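Local coordinates for fibrinogen binding protein (Staphylococcus aureus subsp. aureus Mu50, PDB 3DOA) that probably binds fibrinogen and is related to NFACT proteins, whose N-terminal and middle domains it carries at least in part, at residues K168-V179 with L194-S202; H81-S89 with I99-D107. All coordinates share one frame; numbering follows the deposited sequence.

Contact 1: K168-V179 with L194-S202; sequences KINPYDITGAEV and LLNQFEGFS
Ile-169 and Phe-198 are joined by a single backbone bridge of two hydrogen bonds: Ile-169 N donates to Gln-197 O (2.8 Å), and Glu-199 N returns a bond to Ile-169 O (2.7 Å, 175° at the hydrogen). Phe-198 to Phe-201 form a type II turn whose third residue, Gly-200, has the positive phi (74°) that suits glycine. Phe-198 supplies the apolar centre: with CG anti to its carbonyl carbon (chi1 -71°), its ring lies among Ile-169, Pro-171, Ile-174 and Val-179. Ile-174 crosses it at about a right angle and brings CG2 to the ring edge, 3.7 Å from Phe-198 CE1, while Val-179 CG1 comes obliquely to Phe-198 CZ at the same distance; branched methyls fit round a flat ring. Pro-171 serves both aromatic residues, its CB 3.8 Å from Phe-201 CZ. Lys-168 folds back, and NZ makes a weak bond to Leu-195 O near the helix end, where a cation is probably favoured. Thr-175 and Glu-178 form a capping box at the start of helix 176-179. Helix 220-232 adds Phe-225 against Ile-174 and Val-179, and Met-229 against Pro-171 and Phe-201, while Leu-6 of helix 5-15 packs on Phe-201 and Asn-95 bonds to Glu-199 O.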
loop_
_atom_site.group_PDB
_atom_site.type_symbol
_atom_site.label_atom_id
_atom_site.label_comp_id
_atom_site.label_asym_id
_atom_site.label_seq_id
_atom_site.Cartn_x
_atom_site.Cartn_y
_atom_site.Cartn_z
ATOM N N LYS A 168 8.751 -13.503 6.020
ATOM C CA LYS A 168 7.863 -13.162 7.082
ATOM C C LYS A 168 6.622 -13.955 6.816
ATOM O O LYS A 168 6.546 -14.641 5.831
ATOM C CB LYS A 168 7.555 -11.686 7.022
ATOM C CG LYS A 168 8.713 -10.810 7.328
ATOM C CD LYS A 168 8.260 -9.575 8.029
ATOM C CE LYS A 168 9.124 -8.413 7.726
ATOM N NZ LYS A 168 9.854 -7.930 8.889
ATOM N N ILE A 169 5.649 -13.869 7.704
ATOM C CA ILE A 169 4.423 -14.604 7.551
ATOM C C ILE A 169 3.286 -13.655 7.332
ATOM O O ILE A 169 3.332 -12.529 7.757
ATOM C CB ILE A 169 4.121 -15.416 8.771
ATOM C CG1 ILE A 169 5.188 -16.460 8.967
ATOM C CG2 ILE A 169 2.845 -16.123 8.590
ATOM C CD1 ILE A 169 5.959 -16.293 10.208
ATOM N N ASN A 170 2.270 -14.117 6.631
ATOM C CA ASN A 170 1.098 -13.304 6.364
ATOM C C ASN A 170 0.162 -13.446 7.597
ATOM O O ASN A 170 -0.369 -14.531 7.902
ATOM C CB ASN A 170 0.404 -13.683 5.041
ATOM C CG ASN A 170 -0.722 -12.687 4.623
ATOM O OD1 ASN A 170 -1.514 -12.184 5.437
ATOM N ND2 ASN A 170 -0.780 -12.395 3.343
ATOM N N PRO A 171 -0.023 -12.332 8.317
ATOM C CA PRO A 171 -0.855 -12.363 9.452
ATOM C C PRO A 171 -2.220 -12.856 9.121
ATOM O O PRO A 171 -2.911 -13.317 10.024
ATOM C CB PRO A 171 -0.923 -10.910 9.882
ATOM C CG PRO A 171 -0.478 -10.167 8.785
ATOM C CD PRO A 171 0.523 -10.988 8.123
ATOM N N TYR A 172 -2.651 -12.785 7.876
ATOM C CA TYR A 172 -3.961 -13.332 7.606
ATOM C C TYR A 172 -3.940 -14.833 7.504
ATOM O O TYR A 172 -4.973 -15.408 7.532
ATOM C CB TYR A 172 -4.568 -12.717 6.375
ATOM C CG TYR A 172 -4.884 -11.301 6.600
ATOM C CD1 TYR A 172 -6.031 -10.953 7.314
ATOM C CD2 TYR A 172 -4.053 -10.295 6.140
ATOM C CE1 TYR A 172 -6.349 -9.649 7.596
ATOM C CE2 TYR A 172 -4.364 -8.950 6.407
ATOM C CZ TYR A 172 -5.522 -8.658 7.143
ATOM O OH TYR A 172 -5.875 -7.385 7.419
ATOM N N ASP A 173 -2.784 -15.483 7.413
ATOM C CA ASP A 173 -2.743 -16.945 7.173
ATOM C C ASP A 173 -2.523 -17.748 8.447
ATOM O O ASP A 173 -2.197 -18.931 8.433
ATOM C CB ASP A 173 -1.626 -17.268 6.188
ATOM C CG ASP A 173 -1.881 -16.680 4.777
ATOM O OD1 ASP A 173 -3.025 -16.260 4.388
ATOM O OD2 ASP A 173 -0.885 -16.644 4.023
ATOM N N ILE A 174 -2.711 -17.093 9.579
ATOM C CA ILE A 174 -2.217 -17.628 10.836
ATOM C C ILE A 174 -3.253 -17.274 11.880
ATOM O O ILE A 174 -3.962 -16.260 11.718
ATOM C CB ILE A 174 -0.846 -17.026 11.126
ATOM C CG1 ILE A 174 -0.238 -17.670 12.351
ATOM C CG2 ILE A 174 -0.929 -15.492 11.258
ATOM C CD1 ILE A 174 1.276 -17.548 12.377
ATOM N N THR A 175 -3.423 -18.154 12.865
ATOM C CA THR A 175 -4.314 -17.879 13.990
ATOM C C THR A 175 -3.479 -17.422 15.156
ATOM O O THR A 175 -2.241 -17.602 15.168
ATOM C CB THR A 175 -5.109 -19.080 14.461
ATOM O OG1 THR A 175 -4.237 -20.146 14.846
ATOM C CG2 THR A 175 -5.980 -19.499 13.391
ATOM N N GLY A 176 -4.152 -16.841 16.141
ATOM C CA GLY A 176 -3.433 -16.342 17.311
ATOM C C GLY A 176 -2.740 -17.466 18.050
ATOM O O GLY A 176 -1.595 -17.295 18.520
ATOM N N ALA A 177 -3.435 -18.616 18.165
ATOM C CA ALA A 177 -2.863 -19.774 18.878
ATOM C C ALA A 177 -1.532 -20.102 18.236
ATOM O O ALA A 177 -0.617 -20.466 18.929
ATOM C CB ALA A 177 -3.744 -20.926 18.803
ATOM N N GLU A 178 -1.447 -19.925 16.900
ATOM C CA GLU A 178 -0.301 -20.298 16.063
ATOM C C GLU A 178 0.843 -19.303 16.115
ATOM O O GLU A 178 1.998 -19.714 16.040
ATOM C CB GLU A 178 -0.735 -20.424 14.588
ATOM C CG GLU A 178 -1.295 -21.806 14.197
ATOM C CD GLU A 178 -2.241 -21.822 12.975
ATOM O OE1 GLU A 178 -2.427 -20.795 12.287
ATOM O OE2 GLU A 178 -2.823 -22.897 12.721
ATOM N N VAL A 179 0.522 -18.008 16.212
ATOM C CA VAL A 179 1.518 -16.938 16.492
ATOM C C VAL A 179 2.507 -17.261 17.624
ATOM O O VAL A 179 3.693 -16.927 17.562
ATOM C CB VAL A 179 0.841 -15.621 16.842
ATOM C CG1 VAL A 179 1.864 -14.525 16.924
ATOM C CG2 VAL A 179 -0.241 -15.256 15.827
ATOM N N LEU A 194 6.577 -8.923 16.896
ATOM C CA LEU A 194 5.501 -9.065 15.967
ATOM C C LEU A 194 5.905 -8.342 14.688
ATOM O O LEU A 194 5.671 -8.831 13.601
ATOM C CB LEU A 194 4.230 -8.465 16.526
ATOM C CG LEU A 194 3.522 -9.133 17.701
ATOM C CD1 LEU A 194 2.372 -8.244 18.106
ATOM C CD2 LEU A 194 3.039 -10.526 17.339
ATOM N N LEU A 195 6.541 -7.179 14.808
ATOM C CA LEU A 195 7.037 -6.482 13.630
ATOM C C LEU A 195 8.051 -7.346 12.874
ATOM O O LEU A 195 8.042 -7.390 11.684
ATOM C CB LEU A 195 7.653 -5.143 14.009
ATOM C CG LEU A 195 7.690 -4.079 12.917
ATOM C CD1 LEU A 195 6.265 -3.685 12.467
ATOM C CD2 LEU A 195 8.432 -2.841 13.403
ATOM N N ASN A 196 8.906 -8.058 13.547
ATOM C CA ASN A 196 9.880 -8.839 12.829
ATOM C C ASN A 196 9.338 -10.053 12.131
ATOM O O ASN A 196 10.037 -10.577 11.313
ATOM C CB ASN A 196 10.986 -9.392 13.755
ATOM C CG ASN A 196 11.736 -8.322 14.464
ATOM O OD1 ASN A 196 11.940 -7.243 13.913
ATOM N ND2 ASN A 196 12.121 -8.596 15.718
ATOM N N GLN A 197 8.168 -10.577 12.484
ATOM C CA GLN A 197 7.790 -11.877 11.910
ATOM C C GLN A 197 6.663 -11.816 10.931
ATOM O O GLN A 197 6.412 -12.801 10.208
ATOM C CB GLN A 197 7.404 -12.888 12.987
ATOM C CG GLN A 197 8.465 -13.976 13.185
ATOM C CD GLN A 197 9.261 -13.739 14.468
ATOM O OE1 GLN A 197 9.748 -14.684 15.089
ATOM N NE2 GLN A 197 9.352 -12.474 14.894
ATOM N N PHE A 198 5.980 -10.680 10.908
ATOM C CA PHE A 198 4.721 -10.571 10.193
ATOM C C PHE A 198 4.767 -9.539 9.092
ATOM O O PHE A 198 5.185 -8.399 9.294
ATOM C CB PHE A 198 3.589 -10.375 11.220
ATOM C CG PHE A 198 3.332 -11.618 12.003
ATOM C CD1 PHE A 198 2.514 -12.617 11.491
ATOM C CD2 PHE A 198 4.020 -11.872 13.167
ATOM C CE1 PHE A 198 2.298 -13.840 12.186
ATOM C CE2 PHE A 198 3.822 -13.095 13.881
ATOM C CZ PHE A 198 2.949 -14.071 13.384
ATOM N N GLU A 199 4.406 -10.010 7.903
ATOM C CA GLU A 199 4.481 -9.229 6.632
ATOM C C GLU A 199 3.526 -8.067 6.702
ATOM O O GLU A 199 2.353 -8.185 7.079
ATOM C CB GLU A 199 4.165 -10.141 5.392
ATOM C CG GLU A 199 4.054 -9.445 3.949
ATOM C CD GLU A 199 3.606 -10.397 2.750
ATOM O OE1 GLU A 199 2.790 -11.374 2.926
ATOM O OE2 GLU A 199 4.088 -10.114 1.596
ATOM N N GLY A 200 4.030 -6.919 6.355
ATOM C CA GLY A 200 3.169 -5.756 6.341
ATOM C C GLY A 200 2.756 -5.127 7.655
ATOM O O GLY A 200 1.937 -4.208 7.654
ATOM N N PHE A 201 3.318 -5.575 8.767
ATOM C CA PHE A 201 3.068 -4.919 10.053
ATOM C C PHE A 201 3.848 -3.619 10.227
ATOM O O PHE A 201 4.823 -3.372 9.523
ATOM C CB PHE A 201 3.390 -5.867 11.205
ATOM C CG PHE A 201 2.229 -6.744 11.634
ATOM C CD1 PHE A 201 0.954 -6.630 11.047
ATOM C CD2 PHE A 201 2.403 -7.636 12.690
ATOM C CE1 PHE A 201 -0.099 -7.415 11.481
ATOM C CE2 PHE A 201 1.357 -8.414 13.111
ATOM C CZ PHE A 201 0.104 -8.299 12.502
ATOM N N SER A 202 3.361 -2.782 11.136
ATOM C CA SER A 202 3.992 -1.519 11.550
ATOM C C SER A 202 3.925 -1.409 13.075
ATOM O O SER A 202 3.026 -2.026 13.736
ATOM C CB SER A 202 3.215 -0.326 11.023
ATOM O OG SER A 202 1.844 -0.485 11.369
#

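Contact 2: H81-S89 with I99-D107; sequences HLEGGIIES and IEIDIKSKD
This is an antiparallel beta-hairpin pairing of residues 86-89 with residues 102-104, directly after helix 73-82; strand 86-92 is outermost in the five-stranded sheet, though Ile-87 also makes backbone bonds to Thr-20 and Gly-21. Ile-86 and Lys-104 form a hydrogen-bonded pair, N to O in each direction at 2.9 Å. Ile-87 and Ile-103 follow as a non-hydrogen-bonded pair. Their side chains lie on one face, where Ile-101 joins them and Leu-82 packs on it from the end of the helix: Ile-87 CG2 reaches Ile-101 CG2 at 3.7 Å, and Ile-103 CD1 sits 4.0 Å from both Leu-82 CD1 and CD2. Beta-branched isoleucine suits both the extended backbone and this buried layer, which Val-23 and Val-38 extend. Gly-85 closes the type II turn from Leu-82, its N bonded to Leu-82 O, and as glycine brings no side chain to where Ile-103 CG2 and Ser-105 CB pack against its CA. Ser-105 OG, between its backbone N and carbonyl carbon (chi1 64°), donates to His-81 O at 2.7 Å and ties the helix end to the strand. On the other face Lys-104, whose NZ bonds to Tyr-114, is crossed obliquely by Glu-88, while Asp-102 is held by Lys-91 and Thr-116. Asp-102 O takes a 2.7 Å bond from Glu-88 N and a weak one from Ser-89 N, a classic beta bulge within an antiparallel hairpin.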
loop_
_atom_site.group_PDB
_atom_site.type_symbol
_atom_site.label_atom_id
_atom_site.label_comp_id
_atom_site.label_asym_id
_atom_site.label_seq_id
_atom_site.Cartn_x
_atom_site.Cartn_y
_atom_site.Cartn_z
ATOM N N HIS A 81 1.954 2.749 -23.333
ATOM C CA HIS A 81 1.513 1.397 -23.005
ATOM C C HIS A 81 0.167 1.305 -22.326
ATOM O O HIS A 81 -0.438 0.232 -22.346
ATOM C CB HIS A 81 2.512 0.757 -22.080
ATOM C CG HIS A 81 3.847 0.520 -22.692
ATOM N ND1 HIS A 81 4.281 -0.741 -23.040
ATOM C CD2 HIS A 81 4.877 1.362 -22.939
ATOM C CE1 HIS A 81 5.514 -0.654 -23.511
ATOM N NE2 HIS A 81 5.898 0.610 -23.465
ATOM N N LEU A 82 -0.286 2.370 -21.672
ATOM C CA LEU A 82 -1.476 2.258 -20.805
ATOM C C LEU A 82 -2.638 3.132 -21.230
ATOM O O LEU A 82 -3.774 2.755 -21.117
ATOM C CB LEU A 82 -1.105 2.564 -19.357
ATOM C CG LEU A 82 0.084 1.776 -18.793
ATOM C CD1 LEU A 82 0.369 2.157 -17.349
ATOM C CD2 LEU A 82 -0.122 0.264 -18.933
ATOM N N GLU A 83 -2.341 4.307 -21.750
ATOM C CA GLU A 83 -3.374 5.229 -22.146
ATOM C C GLU A 83 -4.177 4.484 -23.170
ATOM O O GLU A 83 -3.632 3.912 -24.145
ATOM C CB GLU A 83 -2.758 6.490 -22.721
ATOM C CG GLU A 83 -3.611 7.712 -22.572
ATOM C CD GLU A 83 -2.803 9.029 -22.797
ATOM O OE1 GLU A 83 -2.343 9.636 -21.765
ATOM O OE2 GLU A 83 -2.631 9.455 -23.998
ATOM N N GLY A 84 -5.468 4.441 -22.915
ATOM C CA GLY A 84 -6.373 3.631 -23.701
ATOM C C GLY A 84 -6.949 2.429 -22.982
ATOM O O GLY A 84 -8.123 2.128 -23.167
ATOM N N GLY A 85 -6.122 1.776 -22.161
ATOM C CA GLY A 85 -6.395 0.455 -21.578
ATOM C C GLY A 85 -7.521 0.361 -20.578
ATOM O O GLY A 85 -8.056 1.363 -20.079
ATOM N N ILE A 86 -7.910 -0.866 -20.307
ATOM C CA ILE A 86 -8.861 -1.112 -19.281
ATOM C C ILE A 86 -8.122 -1.740 -18.117
ATOM O O ILE A 86 -7.114 -2.465 -18.297
ATOM C CB ILE A 86 -9.988 -2.063 -19.747
ATOM C CG1 ILE A 86 -10.652 -1.505 -20.987
ATOM C CG2 ILE A 86 -11.021 -2.315 -18.647
ATOM C CD1 ILE A 86 -11.195 -0.157 -20.891
ATOM N N ILE A 87 -8.653 -1.447 -16.928
ATOM C CA ILE A 87 -8.082 -1.960 -15.679
ATOM C C ILE A 87 -8.810 -3.228 -15.454
ATOM O O ILE A 87 -9.997 -3.264 -15.283
ATOM C CB ILE A 87 -8.204 -0.988 -14.432
ATOM C CG1 ILE A 87 -7.220 0.175 -14.585
ATOM C CG2 ILE A 87 -7.816 -1.703 -13.217
ATOM C CD1 ILE A 87 -7.788 1.536 -14.210
ATOM N N GLU A 88 -8.055 -4.281 -15.512
ATOM C CA GLU A 88 -8.617 -5.592 -15.323
ATOM C C GLU A 88 -8.608 -6.008 -13.882
ATOM O O GLU A 88 -9.370 -6.867 -13.531
ATOM C CB GLU A 88 -7.791 -6.639 -16.096
ATOM C CG GLU A 88 -7.664 -6.361 -17.562
ATOM C CD GLU A 88 -7.989 -7.575 -18.359
ATOM O OE1 GLU A 88 -7.224 -8.577 -18.212
ATOM O OE2 GLU A 88 -9.015 -7.531 -19.102
ATOM N N SER A 89 -7.658 -5.481 -13.111
ATOM C CA SER A 89 -7.448 -5.867 -11.715
ATOM C C SER A 89 -6.515 -4.900 -11.003
ATOM O O SER A 89 -5.552 -4.363 -11.620
ATOM C CB SER A 89 -6.922 -7.280 -11.574
ATOM O OG SER A 89 -5.950 -7.377 -10.572
ATOM N N ILE A 99 1.118 -2.931 -4.467
ATOM C CA ILE A 99 -0.067 -2.978 -5.265
ATOM C C ILE A 99 0.364 -3.129 -6.757
ATOM O O ILE A 99 1.337 -2.512 -7.234
ATOM C CB ILE A 99 -0.925 -1.716 -5.099
ATOM C CG1 ILE A 99 -1.032 -1.307 -3.616
ATOM C CG2 ILE A 99 -2.320 -1.948 -5.703
ATOM C CD1 ILE A 99 0.007 -0.267 -3.123
ATOM N N GLU A 100 -0.407 -3.984 -7.439
ATOM C CA GLU A 100 -0.276 -4.328 -8.808
ATOM C C GLU A 100 -1.619 -4.050 -9.490
ATOM O O GLU A 100 -2.675 -4.629 -9.124
ATOM C CB GLU A 100 0.094 -5.787 -8.902
ATOM C CG GLU A 100 1.489 -6.013 -8.483
ATOM C CD GLU A 100 2.131 -7.298 -9.034
ATOM O OE1 GLU A 100 1.564 -8.011 -9.903
ATOM O OE2 GLU A 100 3.257 -7.569 -8.579
ATOM N N ILE A 101 -1.567 -3.140 -10.464
ATOM C CA ILE A 101 -2.696 -2.864 -11.313
ATOM C C ILE A 101 -2.398 -3.476 -12.661
ATOM O O ILE A 101 -1.348 -3.199 -13.247
ATOM C CB ILE A 101 -2.915 -1.384 -11.559
ATOM C CG1 ILE A 101 -2.872 -0.613 -10.239
ATOM C CG2 ILE A 101 -4.231 -1.194 -12.309
ATOM C CD1 ILE A 101 -2.508 0.830 -10.415
ATOM N N ASP A 102 -3.370 -4.274 -13.122
ATOM C CA ASP A 102 -3.346 -5.048 -14.359
ATOM C C ASP A 102 -4.152 -4.332 -15.427
ATOM O O ASP A 102 -5.376 -4.156 -15.324
ATOM C CB ASP A 102 -3.960 -6.415 -14.098
ATOM C CG ASP A 102 -2.976 -7.406 -13.441
ATOM O OD1 ASP A 102 -1.767 -7.081 -13.166
ATOM O OD2 ASP A 102 -3.444 -8.550 -13.204
ATOM N N ILE A 103 -3.459 -3.889 -16.463
ATOM C CA ILE A 103 -4.123 -3.208 -17.587
ATOM C C ILE A 103 -3.988 -4.036 -18.888
ATOM O O ILE A 103 -2.968 -4.669 -19.137
ATOM C CB ILE A 103 -3.624 -1.763 -17.752
ATOM C CG1 ILE A 103 -3.903 -0.950 -16.456
ATOM C CG2 ILE A 103 -4.318 -1.112 -18.957
ATOM C CD1 ILE A 103 -2.913 0.171 -16.135
ATOM N N LYS A 104 -5.083 -4.093 -19.651
ATOM C CA LYS A 104 -5.076 -4.642 -21.008
ATOM C C LYS A 104 -5.275 -3.486 -21.999
ATOM O O LYS A 104 -6.145 -2.683 -21.804
ATOM C CB LYS A 104 -6.167 -5.706 -21.112
ATOM C CG LYS A 104 -6.481 -6.174 -22.534
ATOM C CD LYS A 104 -7.540 -7.286 -22.487
ATOM C CE LYS A 104 -7.916 -7.796 -23.887
ATOM N NZ LYS A 104 -8.639 -9.066 -23.739
ATOM N N SER A 105 -4.448 -3.359 -23.009
ATOM C CA SER A 105 -4.481 -2.212 -23.909
ATOM C C SER A 105 -4.098 -2.616 -25.330
ATOM O O SER A 105 -3.900 -3.814 -25.601
ATOM C CB SER A 105 -3.547 -1.108 -23.406
ATOM O OG SER A 105 -2.198 -1.541 -23.415
ATOM N N LYS A 106 -3.950 -1.676 -26.247
ATOM C CA LYS A 106 -3.462 -1.897 -27.608
ATOM C C LYS A 106 -2.131 -1.226 -27.809
ATOM O O LYS A 106 -1.943 -0.104 -27.344
ATOM C CB LYS A 106 -4.403 -1.220 -28.633
ATOM C CG LYS A 106 -5.906 -1.636 -28.605
ATOM C CD LYS A 106 -6.105 -3.156 -28.827
ATOM C CE LYS A 106 -7.575 -3.544 -29.069
ATOM N NZ LYS A 106 -8.286 -2.595 -29.981
ATOM N N ASP A 107 -1.243 -1.860 -28.567
ATOM C CA ASP A 107 -0.099 -1.156 -29.089
ATOM C C ASP A 107 -0.409 -0.322 -30.287
ATOM O O ASP A 107 -1.556 -0.198 -30.727
ATOM C CB ASP A 107 1.065 -2.072 -29.418
ATOM C CG ASP A 107 0.815 -2.992 -30.564
ATOM O OD1 ASP A 107 0.044 -2.713 -31.501
ATOM O OD2 ASP A 107 1.448 -4.046 -30.528
HETATM O O HOH W 1 -3.060 2.276 -26.972
#

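Overall arrangement
The two contacts lie on opposite sides of the chain's centre, their own centres about 32 Å apart, and share no helix or strand. Both combine buried residues with a more exposed margin, but they are built differently. Contact 1 joins loop and helix-end segments through one isolated bridge, and much of its hold comes from aromatic and aliphatic side chains among helices 5-15, 203-210 and 220-232. Contact 2 relies on a longer ladder of backbone bonds, which sorts its side chains into an isoleucine face against strands 22-30 and 33-40 and a mixed face with Lys-104 and Asp-102. A lysine edges each: Lys-168 reaches a backbone carbonyl only weakly, whereas Lys-104 runs straight out to a tyrosine hydroxyl.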